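Local coordinates for uncharacterized protein (Photobacterium profundum, PDB 4I45) that probably acts as a metal-binding hydrolase, consistent with a thioesterase of the 4-hydroxybenzoyl-CoA thioesterase family, at residues A[60-65]-A[108-113]. Residues are numbered along the deposited sequence; the frame is centred on the assembly and turned at random.
Sequences YKANMI and GDIEMV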
loop_
_atom_site.group_PDB
_atom_site.type_symbol
_atom_site.label_atom_id
_atom_site.label_comp_id
_atom_site.label_asym_id
_atom_site.label_seq_id
_atom_site.Cartn_x
_atom_site.Cartn_y
_atom_site.Cartn_z
ATOM N N TYR A 60 -3.134 -20.012 3.481
ATOM C CA TYR A 60 -1.972 -20.845 3.701
ATOM C C TYR A 60 -0.985 -20.823 2.517
ATOM O O TYR A 60 0.224 -20.762 2.719
ATOM C CB TYR A 60 -2.465 -22.273 4.075
ATOM C CG TYR A 60 -1.373 -23.282 4.213
ATOM C CD1 TYR A 60 -0.239 -23.006 4.955
ATOM C CD2 TYR A 60 -1.457 -24.516 3.582
ATOM C CE1 TYR A 60 0.778 -23.947 5.114
ATOM C CE2 TYR A 60 -0.434 -25.456 3.709
ATOM C CZ TYR A 60 0.684 -25.160 4.483
ATOM O OH TYR A 60 1.688 -26.088 4.604
ATOM N N LYS A 61 -1.525 -20.900 1.307
ATOM C CA LYS A 61 -0.666 -20.869 0.118
ATOM C C LYS A 61 -1.339 -20.017 -0.907
ATOM O O LYS A 61 -2.545 -19.995 -1.047
ATOM C CB LYS A 61 -0.440 -22.276 -0.451
ATOM C CG LYS A 61 0.445 -23.139 0.423
ATOM C CD LYS A 61 0.622 -24.529 -0.142
ATOM C CE LYS A 61 1.482 -25.445 0.701
ATOM N NZ LYS A 61 1.538 -26.844 0.125
ATOM N N ALA A 62 -0.484 -19.319 -1.664
ATOM C CA ALA A 62 -0.881 -18.540 -2.849
ATOM C C ALA A 62 0.165 -18.708 -3.957
ATOM O O ALA A 62 1.331 -18.401 -3.756
ATOM C CB ALA A 62 -1.025 -17.118 -2.498
ATOM N N ASN A 63 -0.288 -19.314 -5.049
ATOM C CA ASN A 63 0.582 -19.525 -6.213
ATOM C C ASN A 63 0.093 -18.666 -7.343
ATOM O O ASN A 63 -1.008 -18.857 -7.827
ATOM C CB ASN A 63 0.574 -20.966 -6.632
ATOM C CG ASN A 63 1.197 -21.868 -5.591
ATOM O OD1 ASN A 63 1.787 -21.417 -4.597
ATOM N ND2 ASN A 63 1.073 -23.152 -5.811
ATOM N N MET A 64 0.935 -17.709 -7.720
ATOM C CA MET A 64 0.645 -16.654 -8.693
ATOM C C MET A 64 1.417 -16.876 -10.012
ATOM O O MET A 64 2.608 -17.231 -9.963
ATOM C CB MET A 64 1.066 -15.293 -8.117
ATOM C CG MET A 64 0.344 -14.906 -6.778
ATOM S SD MET A 64 -1.430 -14.573 -6.983
ATOM C CE MET A 64 -1.447 -12.929 -7.714
ATOM N N ILE A 65 0.719 -16.636 -11.112
ATOM C CA ILE A 65 1.357 -16.571 -12.443
ATOM C C ILE A 65 0.986 -15.228 -13.011
ATOM O O ILE A 65 -0.192 -14.880 -13.127
ATOM C CB ILE A 65 0.870 -17.677 -13.384
ATOM C CG1 ILE A 65 0.865 -19.045 -12.709
ATOM C CG2 ILE A 65 1.744 -17.683 -14.656
ATOM C CD1 ILE A 65 0.284 -20.103 -13.619
ATOM N N GLY A 108 -4.108 -16.825 -9.891
ATOM C CA GLY A 108 -3.818 -17.253 -8.533
ATOM C C GLY A 108 -4.567 -18.524 -8.111
ATOM O O GLY A 108 -5.755 -18.670 -8.381
ATOM N N ASP A 109 -3.815 -19.463 -7.556
ATOM C CA ASP A 109 -4.405 -20.609 -6.854
ATOM C C ASP A 109 -4.103 -20.381 -5.380
ATOM O O ASP A 109 -2.963 -20.357 -4.944
ATOM C CB ASP A 109 -3.783 -21.912 -7.312
ATOM C CG ASP A 109 -4.123 -22.256 -8.732
ATOM O OD1 ASP A 109 -5.321 -22.286 -9.075
ATOM O OD2 ASP A 109 -3.162 -22.518 -9.491
ATOM N N ILE A 110 -5.185 -20.201 -4.635
ATOM C CA ILE A 110 -5.123 -19.835 -3.203
ATOM C C ILE A 110 -5.733 -20.953 -2.347
ATOM O O ILE A 110 -6.822 -21.421 -2.637
ATOM C CB ILE A 110 -5.859 -18.479 -2.917
ATOM C CG1 ILE A 110 -5.115 -17.229 -3.492
ATOM C CG2 ILE A 110 -5.995 -18.221 -1.432
ATOM C CD1 ILE A 110 -4.487 -17.319 -4.791
ATOM N N GLU A 111 -4.959 -21.410 -1.373
ATOM C CA GLU A 111 -5.447 -22.407 -0.407
ATOM C C GLU A 111 -5.693 -21.711 0.904
ATOM O O GLU A 111 -4.764 -21.126 1.485
ATOM C CB GLU A 111 -4.448 -23.543 -0.156
ATOM C CG GLU A 111 -3.912 -24.201 -1.406
ATOM C CD GLU A 111 -3.135 -25.487 -1.132
ATOM O OE1 GLU A 111 -2.750 -25.715 0.040
ATOM O OE2 GLU A 111 -2.906 -26.261 -2.091
ATOM N N MET A 112 -6.935 -21.826 1.353
ATOM C CA MET A 112 -7.329 -21.263 2.634
ATOM C C MET A 112 -7.712 -22.378 3.604
ATOM O O MET A 112 -8.352 -23.348 3.223
ATOM C CB MET A 112 -8.496 -20.308 2.486
ATOM C CG MET A 112 -8.210 -19.175 1.497
ATOM S SD MET A 112 -9.068 -17.619 1.861
ATOM C CE MET A 112 -8.517 -17.240 3.502
ATOM N N VAL A 113 -7.259 -22.209 4.837
ATOM C CA VAL A 113 -7.575 -23.150 5.901
ATOM C C VAL A 113 -8.502 -22.485 6.909
ATOM O O VAL A 113 -8.503 -21.283 7.116
ATOM C CB VAL A 113 -6.299 -23.636 6.572
ATOM C CG1 VAL A 113 -5.484 -24.456 5.564
ATOM C CG2 VAL A 113 -5.508 -22.464 7.158
HETATM O O HOH W 1 -1.091 -27.675 0.555
HETATM O O HOH W 2 -1.389 -20.519 -10.172
#
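E111 O takes two backbone donors from the neighbouring strand: Y60 N at 2.8 Å, nearly in line with the C=O bond, and K61 N at 3.3 Å, in the carbonyl plane on a lone pair. Two consecutive residues thus face one, a classic beta bulge, with Y60 in a helix-like backbone conformation (psi -43°). Segments 60-65 and 108-113 run almost exactly antiparallel. E111 N returns a 2.8 Å bond to K61 O, and N63 and D109 form the next hydrogen-bonded pair, each N-H directed at the other's carbonyl. At K61 O, the CA of I110 adds a CH···O contact.

One face carries the long polar chains. In one of the two conformers of E111, K61, extended beyond CG, lies alongside it, K61 CD 3.6 Å from E111 OE1. The charged ends then stop short of a salt bridge and are joined by a water, which accepts from K61 NZ and donates to E111 OE1. A chi1 of 175° sets CG of Y60 opposite its own N, and the ring stands beside the carboxylate of that conformer, the two planes 44° apart, while K61 CG rests over one ring face toward the rim. Y60 CB also meets V113 CG1 at 4.0 Å. Farther along, a second water donates to both N63 O and D109 OD2; D109 OD1 is salt-bridged to R93.

The other face is apolar. A62 CB touches I110 CD1, and in one of its two conformers M64 folds back to bring SD 3.9 Å from G108 CA; M64 also packs on F29, L30 and F33 of helix 28-40. Residues 61-65 pair antiparallel with a strand of the second subunit, so 56-66, an edge strand within its own chain, carries the sheet across the interface, as in hotdog-fold dimers.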